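Side-chain contacts in ribosome-inactivating protein 3 (Zea mays, PDB 2PQI), which belongs to the plant ribosome-inactivating protein family, with a fold of helices and a mixed, largely antiparallel sheet: residues Ala127-Thr130 with Arg131-Asp135; Ala147-Lys150 with Ser151-Lys155; Leu156-Met159 with Val160-Leu164; Asp216-Leu220 with Gly221-Lys225. All coordinates share one frame; numbering follows the deposited sequence.

Contact 1. Residues Ala127-Thr130 with Arg131-Asp135; sequences AEMT and RAVND
Glu128 and Arg131, three residues apart on helix 126-137, form a salt bridge on the partly exposed side of the helix, with Glu128 OE2 2.5 Å from Arg131 NH2. This is an i to i+3 ion pair of an alpha-helix, and its geometry is lopsided. OE2 lies at the guanidinium edge, close to that plane, whereas NH2 meets OE2 from well above the carboxylate plane; the two planes are turned 76° apart. A bend at chi3 (-77°) swings the arginine head back toward the start of the helix, and one guanidinium face then lies over the Ala127 carbonyl oxygen. Arg131 NH1 also comes alongside the methyl of Ala127, 3.6 Å from its CB. The other carboxylate oxygen, Glu128 OE1, forms a salt bridge with Lys155 of helix 149-165, and two cationic side chains thus share the glutamate and probably stabilise its negative charge.

Successive i to i+4 backbone bonds run under these side chains, among them Arg131 N to Ala127 O at 2.8 Å and Asn134 N to Thr130 O at 3.1 Å. Thr130 and Asn134 lie side by side and point the same way, the threonine methyl CG2 3.8 Å from Asn134 OD1. Their polar ends are held elsewhere, Thr130 OG1 by the Arg126 carbonyl and Asn134 ND2 by Thr59 OG1. On the buried side, Ala132 and Met129 pack on helix 149-165. There Val133 CG2, anti to its own carbonyl carbon, lies 3.1 Å from Met129 O and 4.4 Å from Met129 CG.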
ATOM      1  N   ALA A 127      10.339 -12.567  -5.225  1.00 29.18           N
ATOM      2  CA  ALA A 127      10.395 -12.860  -6.660  1.00 31.30           C
ATOM      3  C   ALA A 127       9.342 -12.046  -7.395  1.00 28.16           C
ATOM      4  O   ALA A 127       9.630 -11.402  -8.399  1.00 26.68           O
ATOM      5  CB  ALA A 127      10.180 -14.362  -6.906  1.00 34.10           C
ATOM      6  N   GLU A 128       8.116 -12.086  -6.885  1.00 29.12           N
ATOM      7  CA  GLU A 128       7.021 -11.325  -7.462  1.00 26.64           C
ATOM      8  C   GLU A 128       7.404  -9.838  -7.525  1.00 27.39           C
ATOM      9  O   GLU A 128       7.234  -9.175  -8.559  1.00 28.50           O
ATOM     10  CB  GLU A 128       5.777 -11.487  -6.607  1.00 25.33           C
ATOM     11  CG  GLU A 128       5.196 -12.895  -6.586  1.00 33.54           C
ATOM     12  CD  GLU A 128       4.937 -13.463  -7.976  1.00 38.96           C
ATOM     13  OE1 GLU A 128       4.553 -12.699  -8.897  1.00 40.17           O
ATOM     14  OE2 GLU A 128       5.109 -14.689  -8.136  1.00 40.72           O
ATOM     15  N   MET A 129       7.929  -9.322  -6.414  1.00 29.32           N
ATOM     16  CA  MET A 129       8.346  -7.927  -6.344  1.00 24.19           C
ATOM     17  C   MET A 129       9.416  -7.627  -7.381  1.00 23.21           C
ATOM     18  O   MET A 129       9.378  -6.578  -8.032  1.00 23.38           O
ATOM     19  CB  MET A 129       8.872  -7.583  -4.945  1.00 29.66           C
ATOM     20  CG  MET A 129       9.216  -6.089  -4.772  1.00 24.82           C
ATOM     21  SD  MET A 129       9.515  -5.612  -3.071  1.00 32.98           S
ATOM     22  CE  MET A 129       7.855  -5.327  -2.477  1.00 21.37           C
ATOM     23  N   THR A 130      10.363  -8.549  -7.539  1.00 21.59           N
ATOM     24  CA  THR A 130      11.441  -8.381  -8.511  1.00 18.10           C
ATOM     25  C   THR A 130      10.874  -8.369  -9.931  1.00 24.33           C
ATOM     26  O   THR A 130      11.196  -7.487 -10.743  1.00 22.78           O
ATOM     27  CB  THR A 130      12.468  -9.514  -8.380  1.00 20.18           C
ATOM     28  OG1 THR A 130      12.926  -9.594  -7.019  1.00 25.54           O
ATOM     29  CG2 THR A 130      13.665  -9.255  -9.291  1.00 17.18           C
ATOM     30  N   ARG A 131      10.017  -9.339 -10.238  1.00 24.75           N
ATOM     31  CA  ARG A 131       9.415  -9.393 -11.561  1.00 28.90           C
ATOM     32  C   ARG A 131       8.589  -8.134 -11.839  1.00 30.24           C
ATOM     33  O   ARG A 131       8.683  -7.549 -12.919  1.00 29.19           O
ATOM     34  CB  ARG A 131       8.539 -10.648 -11.713  1.00 34.10           C
ATOM     35  CG  ARG A 131       9.337 -11.943 -11.860  1.00 47.00           C
ATOM     36  CD  ARG A 131       8.466 -13.132 -12.285  1.00 53.25           C
ATOM     37  NE  ARG A 131       7.663 -13.696 -11.198  1.00 60.27           N
ATOM     38  CZ  ARG A 131       8.120 -14.557 -10.289  1.00 63.07           C
ATOM     39  NH1 ARG A 131       9.385 -14.964 -10.329  1.00 57.93           N
ATOM     40  NH2 ARG A 131       7.312 -15.012  -9.335  1.00 59.84           N
ATOM     41  N   ALA A 132       7.795  -7.702 -10.861  1.00 31.19           N
ATOM     42  CA  ALA A 132       6.961  -6.509 -11.036  1.00 32.80           C
ATOM     43  C   ALA A 132       7.765  -5.243 -11.344  1.00 34.20           C
ATOM     44  O   ALA A 132       7.426  -4.491 -12.275  1.00 31.36           O
ATOM     45  CB  ALA A 132       6.099  -6.287  -9.796  1.00 31.23           C
ATOM     46  N   VAL A 133       8.819  -5.010 -10.562  1.00 29.40           N
ATOM     47  CA  VAL A 133       9.664  -3.838 -10.756  1.00 32.43           C
ATOM     48  C   VAL A 133      10.296  -3.824 -12.146  1.00 35.83           C
ATOM     49  O   VAL A 133      10.198  -2.825 -12.875  1.00 36.21           O
ATOM     50  CB  VAL A 133      10.823  -3.769  -9.717  1.00 33.28           C
ATOM     51  CG1 VAL A 133      11.733  -2.579 -10.044  1.00 27.26           C
ATOM     52  CG2 VAL A 133      10.266  -3.656  -8.290  1.00 26.04           C
ATOM     53  N   ASN A 134      10.938  -4.932 -12.518  1.00 34.86           N
ATOM     54  CA  ASN A 134      11.603  -4.999 -13.820  1.00 38.14           C
ATOM     55  C   ASN A 134      10.638  -4.769 -14.959  1.00 34.89           C
ATOM     56  O   ASN A 134      10.966  -4.081 -15.919  1.00 31.38           O
ATOM     57  CB  ASN A 134      12.324  -6.338 -13.992  1.00 39.77           C
ATOM     58  CG  ASN A 134      13.525  -6.471 -13.074  1.00 42.73           C
ATOM     59  OD1 ASN A 134      13.946  -7.579 -12.736  1.00 47.36           O
ATOM     60  ND2 ASN A 134      14.089  -5.338 -12.669  1.00 38.54           N
ATOM     61  N   ASP A 135       9.445  -5.336 -14.842  1.00 35.52           N
ATOM     62  CA  ASP A 135       8.438  -5.172 -15.879  1.00 40.87           C
ATOM     63  C   ASP A 135       7.906  -3.738 -15.930  1.00 39.56           C
ATOM     64  O   ASP A 135       7.844  -3.138 -17.004  1.00 42.29           O
ATOM     65  CB  ASP A 135       7.294  -6.171 -15.662  1.00 48.14           C
ATOM     66  CG  ASP A 135       7.567  -7.524 -16.316  1.00 59.15           C
ATOM     67  OD1 ASP A 135       7.303  -7.658 -17.531  1.00 68.00           O
ATOM     68  OD2 ASP A 135       8.056  -8.448 -15.625  1.00 63.52           O
TER

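Contact 2. Residues Ala147-Lys150 with Ser151-Lys155; sequences ADTK and SKLVK
Asp148 O, just ahead of helix 149-165, accepts two bonds from the first turn: Lys152 N at 3.1 Å and, weakly, the Ser151 hydroxyl OG at 3.4 Å. The next carbonyls follow the helical pattern, Thr149 O taking Leu153 N at 3.1 Å and Lys150 O taking Val154 N at 2.9 Å.

The electrostatic part is looser. Lys152 bends at chi2 (-66°) and again at its end, which brings NZ to 4.2 Å from Asp148 OD1, beyond a salt bridge; since Asp148 is poorly ordered, this attraction is probably a weak restraint. The aliphatic part of Lys152 rests on Ala132 and Leu136 of helix 126-137.

Packing along the helix comes from Thr149 and Leu153, which lie side by side and point the same way, Leu153 CD1 3.9 Å from Thr149 OG1. The same methyl also approaches the Thr149 carbonyl oxygen. Phe106 packs against both residues, and Val154 turns to helix 110-114.

Partly exposed polar side chains on one side and buried Leu153 and Val154 on the other give the amphipathic N-terminal part of an alpha-helix, entered from a poorly ordered segment, Ala147-Asp148.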
ATOM      1  N   ALA A 147      -2.986  -4.789 -19.519  1.00 77.56           N
ATOM      2  CA  ALA A 147      -2.579  -4.726 -18.121  1.00 71.91           C
ATOM      3  C   ALA A 147      -2.434  -6.123 -17.526  1.00 68.92           C
ATOM      4  O   ALA A 147      -3.296  -6.582 -16.777  1.00 67.17           O
ATOM      5  CB  ALA A 147      -3.573  -3.904 -17.315  1.00 70.18           C
ATOM      6  N   ASP A 148      -1.354  -6.811 -17.883  1.00 64.59           N
ATOM      7  CA  ASP A 148      -0.553  -7.538 -16.907  1.00 57.65           C
ATOM      8  C   ASP A 148       0.227  -6.548 -16.055  1.00 50.44           C
ATOM      9  O   ASP A 148       0.920  -6.926 -15.111  1.00 52.12           O
ATOM     10  CB  ASP A 148       0.409  -8.498 -17.612  1.00 62.09           C
ATOM     11  CG  ASP A 148       0.196  -9.942 -17.202  1.00 68.38           C
ATOM     12  OD1 ASP A 148       1.033 -10.475 -16.443  1.00 71.96           O
ATOM     13  OD2 ASP A 148      -0.807 -10.543 -17.640  1.00 71.88           O
ATOM     14  N   THR A 149       0.103  -5.273 -16.404  1.00 44.83           N
ATOM     15  CA  THR A 149       0.695  -4.199 -15.634  1.00 40.05           C
ATOM     16  C   THR A 149      -0.223  -3.892 -14.465  1.00 37.84           C
ATOM     17  O   THR A 149       0.218  -3.346 -13.460  1.00 38.21           O
ATOM     18  CB  THR A 149       0.939  -2.924 -16.492  1.00 34.31           C
ATOM     19  OG1 THR A 149       0.125  -1.857 -16.008  1.00 38.25           O
ATOM     20  CG2 THR A 149       0.618  -3.172 -17.950  1.00 34.25           C
ATOM     21  N   LYS A 150      -1.495  -4.258 -14.591  1.00 36.07           N
ATOM     22  CA  LYS A 150      -2.443  -4.061 -13.503  1.00 35.27           C
ATOM     23  C   LYS A 150      -2.050  -5.100 -12.459  1.00 39.61           C
ATOM     24  O   LYS A 150      -2.052  -4.847 -11.249  1.00 40.46           O
ATOM     25  CB  LYS A 150      -3.874  -4.349 -13.959  1.00 33.32           C
ATOM     26  CG  LYS A 150      -4.508  -3.296 -14.828  1.00 33.09           C
ATOM     27  CD  LYS A 150      -5.953  -3.661 -15.129  1.00 31.31           C
ATOM     28  CE  LYS A 150      -6.663  -2.534 -15.883  1.00 40.83           C
ATOM     29  NZ  LYS A 150      -8.148  -2.736 -16.029  1.00 39.32           N
ATOM     30  N   SER A 151      -1.705  -6.282 -12.956  1.00 39.16           N
ATOM     31  CA  SER A 151      -1.315  -7.405 -12.112  1.00 39.18           C
ATOM     32  C   SER A 151      -0.017  -7.124 -11.349  1.00 36.71           C
ATOM     33  O   SER A 151       0.131  -7.508 -10.191  1.00 34.99           O
ATOM     34  CB  SER A 151      -1.175  -8.671 -12.975  1.00 35.93           C
ATOM     35  OG  SER A 151       0.104  -9.260 -12.819  1.00 41.22           O
ATOM     36  N   LYS A 152       0.925  -6.458 -12.005  1.00 35.55           N
ATOM     37  CA  LYS A 152       2.191  -6.120 -11.367  1.00 35.68           C
ATOM     38  C   LYS A 152       1.991  -5.000 -10.350  1.00 33.28           C
ATOM     39  O   LYS A 152       2.693  -4.927  -9.342  1.00 34.90           O
ATOM     40  CB  LYS A 152       3.212  -5.686 -12.428  1.00 36.51           C
ATOM     41  CG  LYS A 152       3.704  -6.820 -13.304  1.00 32.66           C
ATOM     42  CD  LYS A 152       4.503  -7.791 -12.454  1.00 42.38           C
ATOM     43  CE  LYS A 152       5.012  -8.990 -13.241  1.00 46.99           C
ATOM     44  NZ  LYS A 152       3.947 -10.009 -13.421  1.00 50.98           N
ATOM     45  N   LEU A 153       1.016  -4.138 -10.619  1.00 30.91           N
ATOM     46  CA  LEU A 153       0.722  -3.015  -9.747  1.00 27.59           C
ATOM     47  C   LEU A 153      -0.012  -3.409  -8.486  1.00 26.20           C
ATOM     48  O   LEU A 153       0.210  -2.844  -7.422  1.00 36.08           O
ATOM     49  CB  LEU A 153      -0.075  -1.961 -10.516  1.00 23.67           C
ATOM     50  CG  LEU A 153       0.791  -1.089 -11.432  1.00 23.90           C
ATOM     51  CD1 LEU A 153      -0.081  -0.347 -12.414  1.00 20.12           C
ATOM     52  CD2 LEU A 153       1.610  -0.117 -10.583  1.00 19.98           C
ATOM     53  N   VAL A 154      -0.886  -4.389  -8.589  1.00 26.43           N
ATOM     54  CA  VAL A 154      -1.655  -4.815  -7.438  1.00 24.74           C
ATOM     55  C   VAL A 154      -0.795  -5.545  -6.396  1.00 26.69           C
ATOM     56  O   VAL A 154      -1.100  -5.526  -5.201  1.00 23.94           O
ATOM     57  CB  VAL A 154      -2.837  -5.716  -7.893  1.00 24.12           C
ATOM     58  CG1 VAL A 154      -2.327  -7.114  -8.245  1.00 23.26           C
ATOM     59  CG2 VAL A 154      -3.930  -5.741  -6.808  1.00 14.27           C
ATOM     60  N   LYS A 155       0.282  -6.181  -6.861  1.00 29.60           N
ATOM     61  CA  LYS A 155       1.194  -6.926  -5.995  1.00 26.34           C
ATOM     62  C   LYS A 155       2.017  -5.955  -5.166  1.00 27.00           C
ATOM     63  O   LYS A 155       2.286  -6.185  -3.980  1.00 26.60           O
ATOM     64  CB  LYS A 155       2.157  -7.768  -6.838  1.00 29.54           C
ATOM     65  CG  LYS A 155       1.549  -8.929  -7.620  1.00 24.04           C
ATOM     66  CD  LYS A 155       2.543  -9.384  -8.683  1.00 19.77           C
ATOM     67  CE  LYS A 155       2.029 -10.538  -9.542  1.00 25.04           C
ATOM     68  NZ  LYS A 155       1.865 -11.822  -8.807  1.00 29.31           N
TER

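Contact 3. Residues Leu156-Met159 with Val160-Leu164; sequences LVVM and VCEGL
Glu162 packs back on the preceding turn of helix 149-165, where Val157 and Val158 form its support. Its CB lies 3.3 Å from Val158 O and also faces Val158 CG1, at 4.3 Å. CG, anti to the carbonyl carbon, runs back along the helix to 3.7 Å from Val158 CA. A bend at chi2 (-73°) then lifts the carboxylate off the backbone. At the tip, OE2 bonds to the hydroxyl of Tyr110 and OE1 forms a salt bridge with Arg165, so both oxygens of this buried acid have partners.

The backbone widens locally here. Val160 N still bonds to Leu156 O at 2.7 Å, an i to i+4 step, but Glu162 N reaches Val157 O at 3.0 Å, an i to i+5 bond of a pi-type turn. Cys161 CB lies close to the same oxygen, at 3.0 Å. Around the helix Val157 and Val158 touch Tyr110, Val160 touches strand 63-69, and Met159 packs on helix 126-137.

The aliphatic part of Glu162 thus rests on the 157-158 turn while its carboxylate is bonded to Tyr110 and Arg165. With a different partner on each oxygen, the rotation of the carboxylate is fixed and the buried polar group is satisfied.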
ATOM      1  N   LEU A 156       2.440  -4.877  -5.812  1.00 24.08           N
ATOM      2  CA  LEU A 156       3.239  -3.862  -5.151  1.00 26.64           C
ATOM      3  C   LEU A 156       2.365  -3.112  -4.163  1.00 29.73           C
ATOM      4  O   LEU A 156       2.792  -2.787  -3.047  1.00 28.03           O
ATOM      5  CB  LEU A 156       3.803  -2.899  -6.186  1.00 21.41           C
ATOM      6  CG  LEU A 156       4.811  -3.545  -7.133  1.00 20.10           C
ATOM      7  CD1 LEU A 156       5.366  -2.508  -8.069  1.00 18.76           C
ATOM      8  CD2 LEU A 156       5.941  -4.169  -6.327  1.00 18.28           C
ATOM      9  N   VAL A 157       1.135  -2.852  -4.598  1.00 28.11           N
ATOM     10  CA  VAL A 157       0.136  -2.154  -3.799  1.00 26.22           C
ATOM     11  C   VAL A 157      -0.084  -2.870  -2.457  1.00 24.27           C
ATOM     12  O   VAL A 157      -0.076  -2.249  -1.389  1.00 19.67           O
ATOM     13  CB  VAL A 157      -1.187  -2.072  -4.598  1.00 27.99           C
ATOM     14  CG1 VAL A 157      -2.390  -2.103  -3.670  1.00 30.79           C
ATOM     15  CG2 VAL A 157      -1.179  -0.816  -5.451  1.00 27.73           C
ATOM     16  N   VAL A 158      -0.256  -4.185  -2.525  1.00 22.50           N
ATOM     17  CA  VAL A 158      -0.487  -4.988  -1.333  1.00 24.08           C
ATOM     18  C   VAL A 158       0.758  -5.205  -0.458  1.00 23.22           C
ATOM     19  O   VAL A 158       0.680  -5.165   0.780  1.00 22.58           O
ATOM     20  CB  VAL A 158      -1.063  -6.348  -1.720  1.00 21.13           C
ATOM     21  CG1 VAL A 158      -1.385  -7.148  -0.471  1.00 13.41           C
ATOM     22  CG2 VAL A 158      -2.294  -6.137  -2.598  1.00 13.66           C
ATOM     23  N   MET A 159       1.893  -5.431  -1.112  1.00 21.78           N
ATOM     24  CA  MET A 159       3.155  -5.648  -0.418  1.00 22.57           C
ATOM     25  C   MET A 159       3.657  -4.366   0.234  1.00 26.06           C
ATOM     26  O   MET A 159       4.121  -4.384   1.375  1.00 27.27           O
ATOM     27  CB  MET A 159       4.209  -6.195  -1.384  1.00 21.02           C
ATOM     28  CG  MET A 159       4.066  -7.677  -1.686  1.00 18.75           C
ATOM     29  SD  MET A 159       5.519  -8.365  -2.503  1.00 23.28           S
ATOM     30  CE  MET A 159       5.292  -7.752  -4.170  1.00 11.51           C
ATOM     31  N   VAL A 160       3.563  -3.254  -0.489  1.00 24.70           N
ATOM     32  CA  VAL A 160       3.981  -1.975   0.055  1.00 20.72           C
ATOM     33  C   VAL A 160       2.885  -1.190   0.787  1.00 26.22           C
ATOM     34  O   VAL A 160       2.960  -0.994   2.000  1.00 27.94           O
ATOM     35  CB  VAL A 160       4.591  -1.086  -1.047  1.00 19.16           C
ATOM     36  CG1 VAL A 160       5.009   0.260  -0.450  1.00 16.40           C
ATOM     37  CG2 VAL A 160       5.806  -1.793  -1.682  1.00  9.67           C
ATOM     38  N   CYS A 161       1.869  -0.738   0.067  1.00 23.67           N
ATOM     39  CA  CYS A 161       0.819   0.048   0.710  1.00 26.84           C
ATOM     40  C   CYS A 161       0.089  -0.664   1.852  1.00 26.49           C
ATOM     41  O   CYS A 161      -0.012  -0.126   2.960  1.00 28.44           O
ATOM     42  CB  CYS A 161      -0.195   0.528  -0.322  1.00 24.52           C
ATOM     43  SG  CYS A 161       0.511   1.560  -1.609  1.00 29.38           S
ATOM     44  N   GLU A 162      -0.415  -1.868   1.605  1.00 23.83           N
ATOM     45  CA  GLU A 162      -1.128  -2.564   2.658  1.00 22.16           C
ATOM     46  C   GLU A 162      -0.181  -3.047   3.760  1.00 21.56           C
ATOM     47  O   GLU A 162      -0.568  -3.123   4.932  1.00 21.09           O
ATOM     48  CB  GLU A 162      -1.942  -3.717   2.069  1.00 21.65           C
ATOM     49  CG  GLU A 162      -2.847  -3.292   0.916  1.00 24.33           C
ATOM     50  CD  GLU A 162      -4.076  -2.485   1.338  1.00 24.89           C
ATOM     51  OE1 GLU A 162      -4.118  -1.954   2.468  1.00 24.09           O
ATOM     52  OE2 GLU A 162      -5.009  -2.368   0.514  1.00 28.77           O
ATOM     53  N   GLY A 163       1.060  -3.350   3.391  1.00 23.27           N
ATOM     54  CA  GLY A 163       2.030  -3.793   4.372  1.00 19.83           C
ATOM     55  C   GLY A 163       2.294  -2.672   5.357  1.00 26.64           C
ATOM     56  O   GLY A 163       2.378  -2.903   6.567  1.00 29.78           O
ATOM     57  N   LEU A 164       2.428  -1.449   4.850  1.00 22.75           N
ATOM     58  CA  LEU A 164       2.644  -0.307   5.731  1.00 22.96           C
ATOM     59  C   LEU A 164       1.434  -0.068   6.636  1.00 17.27           C
ATOM     60  O   LEU A 164       1.585   0.338   7.779  1.00 15.48           O
ATOM     61  CB  LEU A 164       2.906   0.959   4.916  1.00 24.98           C
ATOM     62  CG  LEU A 164       4.198   1.025   4.102  1.00 22.80           C
ATOM     63  CD1 LEU A 164       4.163   2.217   3.154  1.00 18.77           C
ATOM     64  CD2 LEU A 164       5.380   1.104   5.050  1.00 23.34           C
TER

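Contact 4. Residues Asp216-Leu220 with Gly221-Lys225; sequences DMQKL and GIKDK
Ile222 turns its CG1 anti to its carbonyl carbon (chi1 -43°), and Met217 bends at chi2 (-61°), a pairing that brings the two side chains into an oblique crossing with Met217 SD 3.8 Å from Ile222 CD1. The fold-back depends on Gly221, whose positive phi of 89° ends the helix in a Schellman motif. Ile222 N returns to Met217 O at 2.9 Å, the i to i+5 bond of that motif. Gly221 N bonds to Gln218 O, also at 2.9 Å, the motif's second bond, which also closes the type I turn from Gln218 to Gly221. Met217 O is the centre of the capping, since Leu220 N, at 3.0 Å, and Ile222 N approach it from opposite faces of its carbonyl plane.

The apolar lining of the turn is shared by three residues. Ile222 CG1 touches Leu220 CB at 4.0 Å, and its CD1 bridges from there to the methionine sulfur, so that the isoleucine touches both. Met217 CB also packs beside Ile222 O at 3.4 Å.

On the outer side Lys223 curls back through successive bends until its NZ stands 3.7 Å from Gln218 NE2. Two nitrogen donors meet there, which makes this an approach of side chains crossing at about a right angle rather than a bond.

Asp224 then acts as N-cap of helix 225-231, its OD1 accepting from Glu227 N. The turn thus joins helix 215-218 to helix 225-231, with Met217 buried on helix 196-208, Leu220 against helix 187-193 and Ile222 between that helix and helix 225-231.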
ATOM      1  N   ASP A 216     -19.670  -3.900  12.102  1.00 47.51           N
ATOM      2  CA  ASP A 216     -18.843  -3.825  10.894  1.00 48.02           C
ATOM      3  C   ASP A 216     -17.480  -4.432  11.215  1.00 44.44           C
ATOM      4  O   ASP A 216     -16.719  -4.806  10.328  1.00 41.91           O
ATOM      5  CB  ASP A 216     -18.648  -2.373  10.437  1.00 52.07           C
ATOM      6  CG  ASP A 216     -19.947  -1.700  10.039  1.00 58.37           C
ATOM      7  OD1 ASP A 216     -19.906  -0.503   9.697  1.00 59.96           O
ATOM      8  OD2 ASP A 216     -21.007  -2.360  10.065  1.00 64.39           O
ATOM      9  N   MET A 217     -17.178  -4.516  12.503  1.00 43.33           N
ATOM     10  CA  MET A 217     -15.922  -5.084  12.955  1.00 40.76           C
ATOM     11  C   MET A 217     -16.120  -6.545  13.324  1.00 41.00           C
ATOM     12  O   MET A 217     -15.295  -7.388  12.993  1.00 42.34           O
ATOM     13  CB  MET A 217     -15.408  -4.302  14.154  1.00 37.94           C
ATOM     14  CG  MET A 217     -14.931  -2.931  13.796  1.00 35.89           C
ATOM     15  SD  MET A 217     -13.571  -3.056  12.633  1.00 34.71           S
ATOM     16  CE  MET A 217     -14.283  -2.246  11.185  1.00 24.90           C
ATOM     17  N   GLN A 218     -17.217  -6.837  14.012  1.00 45.72           N
ATOM     18  CA  GLN A 218     -17.522  -8.207  14.414  1.00 51.14           C
ATOM     19  C   GLN A 218     -17.540  -9.066  13.149  1.00 48.94           C
ATOM     20  O   GLN A 218     -16.926 -10.127  13.089  1.00 50.34           O
ATOM     21  CB  GLN A 218     -18.897  -8.278  15.100  1.00 56.08           C
ATOM     22  CG  GLN A 218     -19.176  -7.198  16.160  1.00 66.45           C
ATOM     23  CD  GLN A 218     -18.761  -7.591  17.578  1.00 72.13           C
ATOM     24  OE1 GLN A 218     -18.932  -6.814  18.524  1.00 73.46           O
ATOM     25  NE2 GLN A 218     -18.217  -8.795  17.728  1.00 74.01           N
ATOM     26  N   LYS A 219     -18.239  -8.583  12.133  1.00 50.13           N
ATOM     27  CA  LYS A 219     -18.345  -9.302  10.873  1.00 51.51           C
ATOM     28  C   LYS A 219     -17.027  -9.576  10.170  1.00 49.22           C
ATOM     29  O   LYS A 219     -16.945 -10.483   9.341  1.00 50.58           O
ATOM     30  CB  LYS A 219     -19.290  -8.562   9.935  1.00 55.13           C
ATOM     31  CG  LYS A 219     -20.737  -8.898  10.214  1.00 60.45           C
ATOM     32  CD  LYS A 219     -21.063 -10.333   9.845  1.00 61.49           C
ATOM     33  CE  LYS A 219     -22.505 -10.680  10.169  1.00 62.45           C
ATOM     34  NZ  LYS A 219     -22.802 -12.069   9.734  1.00 62.15           N
ATOM     35  N   LEU A 220     -15.996  -8.804  10.496  1.00 46.83           N
ATOM     36  CA  LEU A 220     -14.688  -9.002   9.882  1.00 44.69           C
ATOM     37  C   LEU A 220     -13.787  -9.858  10.762  1.00 46.14           C
ATOM     38  O   LEU A 220     -12.656 -10.167  10.383  1.00 45.24           O
ATOM     39  CB  LEU A 220     -14.008  -7.660   9.608  1.00 44.04           C
ATOM     40  CG  LEU A 220     -14.544  -6.841   8.423  1.00 43.01           C
ATOM     41  CD1 LEU A 220     -13.850  -5.488   8.371  1.00 44.04           C
ATOM     42  CD2 LEU A 220     -14.319  -7.604   7.126  1.00 37.29           C
ATOM     43  N   GLY A 221     -14.294 -10.241  11.930  1.00 43.32           N
ATOM     44  CA  GLY A 221     -13.512 -11.054  12.841  1.00 44.16           C
ATOM     45  C   GLY A 221     -12.673 -10.219  13.788  1.00 45.79           C
ATOM     46  O   GLY A 221     -11.705 -10.713  14.366  1.00 49.29           O
ATOM     47  N   ILE A 222     -13.049  -8.952  13.945  1.00 45.03           N
ATOM     48  CA  ILE A 222     -12.343  -8.023  14.823  1.00 41.06           C
ATOM     49  C   ILE A 222     -13.269  -7.718  16.008  1.00 43.29           C
ATOM     50  O   ILE A 222     -14.174  -6.879  15.907  1.00 39.70           O
ATOM     51  CB  ILE A 222     -12.016  -6.711  14.065  1.00 42.25           C
ATOM     52  CG1 ILE A 222     -11.494  -7.038  12.655  1.00 37.82           C
ATOM     53  CG2 ILE A 222     -10.969  -5.913  14.835  1.00 36.47           C
ATOM     54  CD1 ILE A 222     -11.130  -5.832  11.830  1.00 33.56           C
ATOM     55  N   LYS A 223     -13.034  -8.393  17.133  1.00 43.57           N
ATOM     56  CA  LYS A 223     -13.878  -8.235  18.313  1.00 43.36           C
ATOM     57  C   LYS A 223     -13.987  -6.856  18.931  1.00 43.19           C
ATOM     58  O   LYS A 223     -15.099  -6.361  19.180  1.00 39.52           O
ATOM     59  CB  LYS A 223     -13.464  -9.227  19.397  1.00 47.81           C
ATOM     60  CG  LYS A 223     -14.268 -10.527  19.391  1.00 60.68           C
ATOM     61  CD  LYS A 223     -13.769 -11.561  18.369  1.00 65.24           C
ATOM     62  CE  LYS A 223     -14.028 -11.154  16.923  1.00 65.52           C
ATOM     63  NZ  LYS A 223     -15.476 -10.997  16.627  1.00 66.94           N
ATOM     64  N   ASP A 224     -12.848  -6.226  19.186  1.00 44.75           N
ATOM     65  CA  ASP A 224     -12.866  -4.912  19.813  1.00 45.45           C
ATOM     66  C   ASP A 224     -11.669  -4.067  19.428  1.00 47.70           C
ATOM     67  O   ASP A 224     -10.943  -4.401  18.496  1.00 50.70           O
ATOM     68  CB  ASP A 224     -12.910  -5.081  21.326  1.00 43.62           C
ATOM     69  CG  ASP A 224     -11.976  -6.166  21.804  1.00 43.04           C
ATOM     70  OD1 ASP A 224     -10.775  -6.109  21.471  1.00 42.95           O
ATOM     71  OD2 ASP A 224     -12.441  -7.087  22.507  1.00 52.97           O
ATOM     72  N   LYS A 225     -11.450  -2.981  20.165  1.00 48.88           N
ATOM     73  CA  LYS A 225     -10.347  -2.079  19.863  1.00 46.61           C
ATOM     74  C   LYS A 225      -8.974  -2.692  20.099  1.00 45.46           C
ATOM     75  O   LYS A 225      -8.004  -2.321  19.444  1.00 47.82           O
ATOM     76  CB  LYS A 225     -10.512  -0.764  20.642  1.00 47.38           C
ATOM     77  CG  LYS A 225      -9.668  -0.615  21.885  1.00 49.52           C
ATOM     78  CD  LYS A 225      -8.803   0.661  21.825  1.00 49.05           C
ATOM     79  CE  LYS A 225      -9.386   1.809  22.641  1.00 48.46           C
ATOM     80  NZ  LYS A 225      -8.360   2.864  22.890  1.00 52.91           N
TER

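Contacts 1, 2 and 3 belong to two helices packed on each other: 147-155 and 156-164 are the entry to and body of helix 149-165, and 127-135 lies on the preceding helix 126-137, which packs against both. Contact 3 is the core of the set, its centre about 3 Å from that of the chain, and it is mainly aliphatic with one well-partnered acid. Contacts 1 and 2 lie farther out and are linked by the Glu128-Lys155 salt bridge; within contact 1 the charges form a salt bridge, within contact 2 they stay beyond one. Contact 4 stands apart, its nearest atoms about 12 Å from contact 3; between its two segments backbone capping and apolar packing hold the turn.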